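Local coordinates for protein phosphoribulokinase (Rhodobacter sphaeroides, PDB 1A7J) that catalyses ATP-dependent phosphorylation of D-ribulose 5-phosphate to D-ribulose 1,5-bisphosphate in the Calvin cycle, at residues S9-S14 with H134-N139; A43-N48 with E73-K78; F206-V211 with P224-S229. All blocks are in the same frame, centred on the assembly; numbering follows the deposited sequence.

Contact 1: residues S9-S14 with H134-N139; sequences SVTGSS and HGAVVN
The strand 7-11 runs into the glycine-rich P-loop, where Gly12, Ser13 and Ser14 are predicted to belong to the ATP-binding site, and this contact lies where the loop following the neighbouring strand 127-132 folds back against that strand end. The bond that joins the two segments comes from Ser9. Its hydroxyl is held anti to the backbone N (chi1 -177°), which places OG beside Gly135; Ser9 OG donates to Gly135 O at a very short 2.5 Å, in the carbonyl plane on a lone pair. Ser9 OG also lies 3.1 Å from Gly135 CA, on the side where a side chain would begin, and the glycine leaves room for the hydroxyl. Thr11 faces the same glycine with OG1 anti to the backbone N, but this hydroxyl is hydrogen-bonded to Gln198; the 3.5 Å from Thr11 OG1 to Gly135 N is mere proximity. The methyl CG2 of Thr11 meets Ala136 CB at 4.3 Å. His134 turns away from the strand, and its NE2 bonds to Phe70 O. With every touching residue buried, the donation from Ser9 satisfies a carbonyl in the interior and probably helps to hold the loop beside the strand that leads into the predicted nucleotide site.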
loop_
_atom_site.group_PDB
_atom_site.type_symbol
_atom_site.label_atom_id
_atom_site.label_comp_id
_atom_site.label_asym_id
_atom_site.label_seq_id
_atom_site.Cartn_x
_atom_site.Cartn_y
_atom_site.Cartn_z
ATOM N N SER A 9 -5.834 5.427 -4.120
ATOM C CA SER A 9 -5.148 4.136 -4.093
ATOM C C SER A 9 -3.712 4.263 -3.607
ATOM O O SER A 9 -2.858 4.788 -4.326
ATOM C CB SER A 9 -5.165 3.534 -5.496
ATOM O OG SER A 9 -4.582 2.247 -5.533
ATOM N N VAL A 10 -3.462 3.756 -2.395
ATOM C CA VAL A 10 -2.141 3.693 -1.761
ATOM C C VAL A 10 -1.527 2.302 -1.949
ATOM O O VAL A 10 -2.105 1.298 -1.546
ATOM C CB VAL A 10 -2.270 3.962 -0.248
ATOM C CG1 VAL A 10 -0.918 3.976 0.402
ATOM C CG2 VAL A 10 -3.011 5.272 0.005
ATOM N N THR A 11 -0.380 2.221 -2.605
ATOM C CA THR A 11 0.231 0.919 -2.848
ATOM C C THR A 11 1.637 0.857 -2.269
ATOM O O THR A 11 2.282 1.893 -2.091
ATOM C CB THR A 11 0.294 0.598 -4.331
ATOM O OG1 THR A 11 0.794 -0.723 -4.509
ATOM C CG2 THR A 11 1.239 1.519 -5.012
ATOM N N GLY A 12 2.038 -0.338 -1.843
ATOM C CA GLY A 12 3.366 -0.540 -1.292
ATOM C C GLY A 12 3.436 -0.862 0.196
ATOM O O GLY A 12 4.278 -1.649 0.628
ATOM N N SER A 13 2.573 -0.245 0.995
ATOM C CA SER A 13 2.635 -0.412 2.441
ATOM C C SER A 13 1.547 -1.355 2.940
ATOM O O SER A 13 0.380 -1.170 2.608
ATOM C CB SER A 13 2.464 0.946 3.127
ATOM O OG SER A 13 1.251 1.555 2.696
ATOM N N SER A 14 1.950 -2.420 3.626
ATOM C CA SER A 14 1.075 -3.173 4.542
ATOM C C SER A 14 1.931 -4.163 5.315
ATOM O O SER A 14 3.161 -4.165 5.184
ATOM C CB SER A 14 -0.018 -3.946 3.792
ATOM O OG SER A 14 -1.246 -3.235 3.785
ATOM N N HIS A 134 -1.133 -3.859 -4.199
ATOM C CA HIS A 134 -1.526 -3.912 -5.613
ATOM C C HIS A 134 -2.567 -2.878 -6.061
ATOM O O HIS A 134 -3.305 -3.125 -7.016
ATOM C CB HIS A 134 -2.009 -5.323 -5.970
ATOM C CG HIS A 134 -0.929 -6.373 -5.954
ATOM N ND1 HIS A 134 -0.768 -7.256 -4.909
ATOM C CD2 HIS A 134 -0.005 -6.728 -6.883
ATOM C CE1 HIS A 134 0.199 -8.111 -5.193
ATOM N NE2 HIS A 134 0.680 -7.813 -6.384
ATOM N N GLY A 135 -2.430 -1.644 -5.564
ATOM C CA GLY A 135 -3.289 -0.536 -5.978
ATOM C C GLY A 135 -2.909 0.251 -7.225
ATOM O O GLY A 135 -3.535 1.254 -7.570
ATOM N N ALA A 136 -1.883 -0.211 -7.925
ATOM C CA ALA A 136 -1.505 0.401 -9.180
ATOM C C ALA A 136 -0.943 -0.669 -10.128
ATOM O O ALA A 136 -0.244 -0.363 -11.108
ATOM C CB ALA A 136 -0.507 1.498 -8.933
ATOM N N VAL A 137 -1.382 -1.909 -9.941
ATOM C CA VAL A 137 -0.956 -2.951 -10.851
ATOM C C VAL A 137 -1.346 -2.628 -12.276
ATOM O O VAL A 137 -2.506 -2.330 -12.574
ATOM C CB VAL A 137 -1.575 -4.276 -10.509
ATOM C CG1 VAL A 137 -1.091 -5.302 -11.461
ATOM C CG2 VAL A 137 -1.204 -4.677 -9.132
ATOM N N VAL A 138 -0.370 -2.642 -13.160
ATOM C CA VAL A 138 -0.679 -2.772 -14.571
ATOM C C VAL A 138 0.046 -3.984 -15.095
ATOM O O VAL A 138 1.240 -4.160 -14.869
ATOM C CB VAL A 138 -0.249 -1.547 -15.377
ATOM C CG1 VAL A 138 -0.944 -1.545 -16.714
ATOM C CG2 VAL A 138 -0.587 -0.290 -14.633
ATOM N N ASN A 139 -0.730 -4.905 -15.630
ATOM C CA ASN A 139 -0.166 -6.094 -16.208
ATOM C C ASN A 139 -1.016 -6.603 -17.362
ATOM O O ASN A 139 -1.919 -5.918 -17.819
ATOM C CB ASN A 139 0.041 -7.149 -15.130
ATOM C CG ASN A 139 -1.183 -7.924 -14.821
ATOM O OD1 ASN A 139 -1.095 -9.028 -14.313
ATOM N ND2 ASN A 139 -2.331 -7.310 -14.986
#

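Contact 2: residues A43-N48 with E73-K78; sequences AFHRFN and EANELK
Two backbone hydrogen bonds flank the pair His45 and Asn75, which form a single beta bridge. Arg46 N donates to Ala74 O at 3.0 Å, almost straight (168°), while Glu76 N gives a more bent bond to Phe44 O at 2.6 Å; in both, the donor sits above the carbonyl plane. The ionic part is the salt bridge between Arg46 NH2 and Glu76 OE1 at 2.7 Å, supplemented by a weak bond from Arg46 NE to Glu76 OE2. Guanidinium and carboxylate stand nearly perpendicular, 82° apart, and Glu76 CA lies over one guanidinium face. Glu76 occupies the N-cap position of helix 77-90, and the bridge ties the start of that helix to the loop after strand 36-40 in this P-loop kinase fold; the His45 side chain lies about 4 Å from that of catalytic-site Asp42. Replacing Glu76 by an alanine would probably loosen Arg46, since both carboxylate contacts go. Outside the conventional hydrogen bonds, His45 CD2, at the ring edge, comes to 2.9 Å from Asn75 OD1, the amide ND2 being bonded to Ser71 O. Phe44 CD2 has Glu76 O at the ring edge, 3.7 Å away, and Trp118 meets the Phe44 ring edge-to-face.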
loop_
_atom_site.group_PDB
_atom_site.type_symbol
_atom_site.label_atom_id
_atom_site.label_comp_id
_atom_site.label_asym_id
_atom_site.label_seq_id
_atom_site.Cartn_x
_atom_site.Cartn_y
_atom_site.Cartn_z
ATOM N N ALA A 43 -7.823 -8.378 1.784
ATOM C CA ALA A 43 -9.086 -8.952 1.401
ATOM C C ALA A 43 -9.107 -9.589 0.018
ATOM O O ALA A 43 -10.103 -10.197 -0.363
ATOM C CB ALA A 43 -10.132 -7.914 1.485
ATOM N N PHE A 44 -8.070 -9.370 -0.785
ATOM C CA PHE A 44 -8.053 -9.932 -2.142
ATOM C C PHE A 44 -6.883 -10.848 -2.421
ATOM O O PHE A 44 -6.437 -10.954 -3.563
ATOM C CB PHE A 44 -8.090 -8.830 -3.192
ATOM C CG PHE A 44 -9.380 -8.100 -3.242
ATOM C CD1 PHE A 44 -9.693 -7.161 -2.274
ATOM C CD2 PHE A 44 -10.281 -8.343 -4.259
ATOM C CE1 PHE A 44 -10.878 -6.466 -2.318
ATOM C CE2 PHE A 44 -11.473 -7.654 -4.309
ATOM C CZ PHE A 44 -11.770 -6.712 -3.333
ATOM N N HIS A 45 -6.385 -11.505 -1.376
ATOM C CA HIS A 45 -5.507 -12.652 -1.548
ATOM C C HIS A 45 -6.351 -13.807 -2.026
ATOM O O HIS A 45 -7.447 -14.008 -1.529
ATOM C CB HIS A 45 -4.851 -13.027 -0.228
ATOM C CG HIS A 45 -3.763 -12.095 0.199
ATOM N ND1 HIS A 45 -3.263 -12.084 1.479
ATOM C CD2 HIS A 45 -3.084 -11.146 -0.478
ATOM C CE1 HIS A 45 -2.321 -11.163 1.580
ATOM N NE2 HIS A 45 -2.194 -10.576 0.399
ATOM N N ARG A 46 -5.839 -14.568 -2.981
ATOM C CA ARG A 46 -6.549 -15.731 -3.488
ATOM C C ARG A 46 -6.768 -16.802 -2.411
ATOM O O ARG A 46 -7.830 -17.451 -2.365
ATOM C CB ARG A 46 -5.792 -16.325 -4.682
ATOM C CG ARG A 46 -6.648 -17.175 -5.610
ATOM C CD ARG A 46 -6.343 -16.892 -7.078
ATOM N NE ARG A 46 -7.482 -16.303 -7.795
ATOM C CZ ARG A 46 -7.366 -15.485 -8.839
ATOM N NH1 ARG A 46 -6.167 -15.052 -9.217
ATOM N NH2 ARG A 46 -8.448 -15.050 -9.476
ATOM N N PHE A 47 -5.787 -16.976 -1.525
ATOM C CA PHE A 47 -5.806 -18.113 -0.608
ATOM C C PHE A 47 -5.813 -17.688 0.837
ATOM O O PHE A 47 -5.162 -16.711 1.215
ATOM C CB PHE A 47 -4.605 -19.025 -0.852
ATOM C CG PHE A 47 -4.485 -19.515 -2.259
ATOM C CD1 PHE A 47 -5.492 -20.298 -2.815
ATOM C CD2 PHE A 47 -3.368 -19.199 -3.031
ATOM C CE1 PHE A 47 -5.387 -20.765 -4.115
ATOM C CE2 PHE A 47 -3.254 -19.661 -4.334
ATOM C CZ PHE A 47 -4.265 -20.443 -4.877
ATOM N N ASN A 48 -6.619 -18.394 1.623
ATOM C CA ASN A 48 -6.508 -18.403 3.081
ATOM C C ASN A 48 -5.202 -19.087 3.454
ATOM O O ASN A 48 -4.578 -19.745 2.609
ATOM C CB ASN A 48 -7.685 -19.167 3.701
ATOM C CG ASN A 48 -7.868 -20.557 3.105
ATOM O OD1 ASN A 48 -8.085 -20.709 1.903
ATOM N ND2 ASN A 48 -7.784 -21.574 3.946
ATOM N N GLU A 73 -0.618 -14.156 -9.105
ATOM C CA GLU A 73 -1.375 -15.402 -9.057
ATOM C C GLU A 73 -1.919 -15.617 -7.668
ATOM O O GLU A 73 -2.844 -16.393 -7.477
ATOM C CB GLU A 73 -0.514 -16.614 -9.421
ATOM C CG GLU A 73 0.358 -16.445 -10.632
ATOM C CD GLU A 73 1.752 -15.994 -10.258
ATOM O OE1 GLU A 73 2.462 -16.744 -9.542
ATOM O OE2 GLU A 73 2.123 -14.869 -10.650
ATOM N N ALA A 74 -1.299 -14.987 -6.682
ATOM C CA ALA A 74 -1.738 -15.176 -5.310
ATOM C C ALA A 74 -2.769 -14.135 -4.915
ATOM O O ALA A 74 -2.993 -13.920 -3.729
ATOM C CB ALA A 74 -0.553 -15.133 -4.356
ATOM N N ASN A 75 -3.398 -13.488 -5.900
ATOM C CA ASN A 75 -4.339 -12.419 -5.582
ATOM C C ASN A 75 -5.549 -12.349 -6.501
ATOM O O ASN A 75 -5.436 -12.437 -7.713
ATOM C CB ASN A 75 -3.608 -11.076 -5.578
ATOM C CG ASN A 75 -2.660 -10.941 -4.413
ATOM O OD1 ASN A 75 -3.065 -10.570 -3.322
ATOM N ND2 ASN A 75 -1.394 -11.305 -4.623
ATOM N N GLU A 76 -6.699 -12.083 -5.909
ATOM C CA GLU A 76 -7.912 -11.937 -6.677
ATOM C C GLU A 76 -7.850 -10.647 -7.475
ATOM O O GLU A 76 -8.640 -9.722 -7.272
ATOM C CB GLU A 76 -9.114 -11.931 -5.734
ATOM C CG GLU A 76 -9.467 -13.295 -5.185
ATOM C CD GLU A 76 -9.597 -14.346 -6.274
ATOM O OE1 GLU A 76 -9.858 -13.989 -7.450
ATOM O OE2 GLU A 76 -9.463 -15.542 -5.967
ATOM N N LEU A 77 -6.929 -10.584 -8.418
ATOM C CA LEU A 77 -6.608 -9.295 -8.987
ATOM C C LEU A 77 -7.726 -8.691 -9.822
ATOM O O LEU A 77 -8.086 -7.540 -9.603
ATOM C CB LEU A 77 -5.307 -9.375 -9.789
ATOM C CG LEU A 77 -3.988 -8.989 -9.101
ATOM C CD1 LEU A 77 -3.180 -8.136 -10.056
ATOM C CD2 LEU A 77 -4.249 -8.205 -7.831
ATOM N N LYS A 78 -8.332 -9.480 -10.709
ATOM C CA LYS A 78 -9.357 -8.950 -11.617
ATOM C C LYS A 78 -10.697 -8.691 -10.934
ATOM O O LYS A 78 -11.521 -7.929 -11.436
ATOM C CB LYS A 78 -9.559 -9.876 -12.817
#

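Contact 3: residues F206-V211 with P224-S229; sequences FQRVPV and PTADES
Arg208 leaves the strand with CG anti to its backbone N (chi1 -175°), and bends at chi2 and chi3 bring its tip nearer to segment 224-229. From CB on, Arg208 CG is the first atom to approach the partner, 4.2 Å from Ser229 OG. Arg208 NE then makes the polar contact, a hydrogen bond to Ser229 OG of 3.2 Å, fairly straight at 163°, with the hydroxyl tilted 21° out of the guanidinium plane. Farther out, Arg208 NH2 packs against Ala226 CB at 3.4 Å. The serine hydroxyl is turned into the crowded position between its backbone N and carbonyl carbon, and Ser229 OG donates to Ala226 O at 3.0 Å, so that it accepts from the arginine while donating to the turn. Ala226 O takes a second bond from Ser229 N. With Glu228 N bonded to Thr225 O, the two backbone bonds close overlapping turns, and Glu228 OE1 receives Thr225 N on its anti lone pair. Nearer the strand end, Val211 N donates to Glu228 O at 2.8 Å, and Pro210 CB rests on Pro224 CB at 4.2 Å, next to Leu160 of helix 158-168. Pro210 and Ser229 form an antiparallel non-hydrogen-bonded pair with diverging side chains, as where two successive antiparallel strands, 204-210 and 229-235, joined by a long connection, come together at the edge of the parallel part of the sheet.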
loop_
_atom_site.group_PDB
_atom_site.type_symbol
_atom_site.label_atom_id
_atom_site.label_comp_id
_atom_site.label_asym_id
_atom_site.label_seq_id
_atom_site.Cartn_x
_atom_site.Cartn_y
_atom_site.Cartn_z
ATOM N N PHE A 206 5.914 8.327 -1.460
ATOM C CA PHE A 206 6.570 8.581 -0.193
ATOM C C PHE A 206 7.547 7.426 0.074
ATOM O O PHE A 206 7.109 6.303 0.232
ATOM C CB PHE A 206 5.498 8.628 0.889
ATOM C CG PHE A 206 4.553 9.810 0.769
ATOM C CD1 PHE A 206 3.522 9.808 -0.161
ATOM C CD2 PHE A 206 4.674 10.906 1.617
ATOM C CE1 PHE A 206 2.644 10.867 -0.229
ATOM C CE2 PHE A 206 3.800 11.955 1.550
ATOM C CZ PHE A 206 2.791 11.938 0.625
ATOM N N GLN A 207 8.858 7.659 0.072
ATOM C CA GLN A 207 9.808 6.552 0.260
ATOM C C GLN A 207 10.545 6.628 1.584
ATOM O O GLN A 207 11.219 7.601 1.845
ATOM C CB GLN A 207 10.839 6.497 -0.876
ATOM C CG GLN A 207 11.602 5.175 -0.905
ATOM C CD GLN A 207 12.774 5.178 -1.853
ATOM O OE1 GLN A 207 13.263 6.229 -2.248
ATOM N NE2 GLN A 207 13.245 3.999 -2.208
ATOM N N ARG A 208 10.398 5.605 2.419
ATOM C CA ARG A 208 10.913 5.610 3.771
ATOM C C ARG A 208 12.341 5.111 3.762
ATOM O O ARG A 208 12.597 3.965 3.435
ATOM C CB ARG A 208 10.033 4.728 4.654
ATOM C CG ARG A 208 10.418 4.747 6.119
ATOM C CD ARG A 208 9.207 4.941 7.030
ATOM N NE ARG A 208 9.420 6.034 7.994
ATOM C CZ ARG A 208 8.442 6.669 8.644
ATOM N NH1 ARG A 208 7.210 6.181 8.654
ATOM N NH2 ARG A 208 8.705 7.762 9.339
ATOM N N VAL A 209 13.272 5.985 4.108
ATOM C CA VAL A 209 14.698 5.697 3.991
ATOM C C VAL A 209 15.363 5.786 5.361
ATOM O O VAL A 209 15.435 6.877 5.918
ATOM C CB VAL A 209 15.377 6.750 3.139
ATOM C CG1 VAL A 209 16.629 6.213 2.565
ATOM C CG2 VAL A 209 14.458 7.229 2.082
ATOM N N PRO A 210 15.964 4.693 5.881
ATOM C CA PRO A 210 16.532 4.838 7.214
ATOM C C PRO A 210 17.846 5.565 7.154
ATOM O O PRO A 210 18.708 5.239 6.349
ATOM C CB PRO A 210 16.740 3.408 7.668
ATOM C CG PRO A 210 15.820 2.652 6.909
ATOM C CD PRO A 210 15.847 3.274 5.551
ATOM N N VAL A 211 18.086 6.401 8.141
ATOM C CA VAL A 211 19.344 7.077 8.215
ATOM C C VAL A 211 20.116 6.425 9.361
ATOM O O VAL A 211 20.961 7.037 10.017
ATOM C CB VAL A 211 19.089 8.579 8.383
ATOM C CG1 VAL A 211 18.946 8.950 9.820
ATOM C CG2 VAL A 211 20.160 9.340 7.731
ATOM N N PRO A 224 14.182 0.246 12.562
ATOM C CA PRO A 224 14.375 1.694 12.511
ATOM C C PRO A 224 13.085 2.477 12.706
ATOM O O PRO A 224 12.182 2.407 11.877
ATOM C CB PRO A 224 14.941 1.908 11.121
ATOM C CG PRO A 224 15.670 0.646 10.827
ATOM C CD PRO A 224 14.817 -0.429 11.411
ATOM N N THR A 225 13.016 3.240 13.793
ATOM C CA THR A 225 11.828 4.024 14.141
ATOM C C THR A 225 11.620 5.157 13.148
ATOM O O THR A 225 12.494 5.452 12.366
ATOM C CB THR A 225 11.955 4.642 15.560
ATOM O OG1 THR A 225 13.058 5.554 15.597
ATOM C CG2 THR A 225 12.189 3.556 16.593
ATOM N N ALA A 226 10.499 5.851 13.226
ATOM C CA ALA A 226 10.324 7.038 12.394
ATOM C C ALA A 226 11.473 8.015 12.564
ATOM O O ALA A 226 11.964 8.577 11.596
ATOM C CB ALA A 226 9.001 7.728 12.715
ATOM N N ASP A 227 11.947 8.181 13.786
ATOM C CA ASP A 227 12.941 9.196 14.040
ATOM C C ASP A 227 14.242 8.880 13.331
ATOM O O ASP A 227 14.969 9.788 12.926
ATOM C CB ASP A 227 13.192 9.358 15.533
ATOM C CG ASP A 227 14.363 10.240 15.824
ATOM O OD1 ASP A 227 14.249 11.455 15.606
ATOM O OD2 ASP A 227 15.434 9.717 16.183
ATOM N N GLU A 228 14.511 7.600 13.133
ATOM C CA GLU A 228 15.769 7.170 12.552
ATOM C C GLU A 228 15.671 7.010 11.054
ATOM O O GLU A 228 16.507 6.363 10.451
ATOM C CB GLU A 228 16.216 5.859 13.202
ATOM C CG GLU A 228 16.486 6.005 14.721
ATOM C CD GLU A 228 16.520 4.698 15.467
ATOM O OE1 GLU A 228 15.781 3.790 15.096
ATOM O OE2 GLU A 228 17.260 4.581 16.451
ATOM N N SER A 229 14.703 7.661 10.424
ATOM C CA SER A 229 14.588 7.604 8.970
ATOM C C SER A 229 14.177 8.957 8.389
ATOM O O SER A 229 13.823 9.859 9.155
ATOM C CB SER A 229 13.564 6.541 8.584
ATOM O OG SER A 229 12.315 6.775 9.204
#

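How the contacts relate
Contact 1 is wholly buried, contact 2 partly so, and contact 3 lies at the surface. Contacts 1 and 3 reach the same mixed sheet, at a parallel strand near its middle and at the first antiparallel pairing respectively, with centres about 21 Å apart. Contact 2 sits beside contact 1, touching it where His134 and Val137 pack on Asn75 and Leu77, and lies across the chain's centre from contact 3. The chemistry follows the setting: a lone neutral hydroxyl-to-carbonyl bond in the core, a salt bridge beside backbone bonds at the partly exposed helix start, and a chain of hydrogen bonds from arginine through serine to a carbonyl, with proline packing, at the strand end.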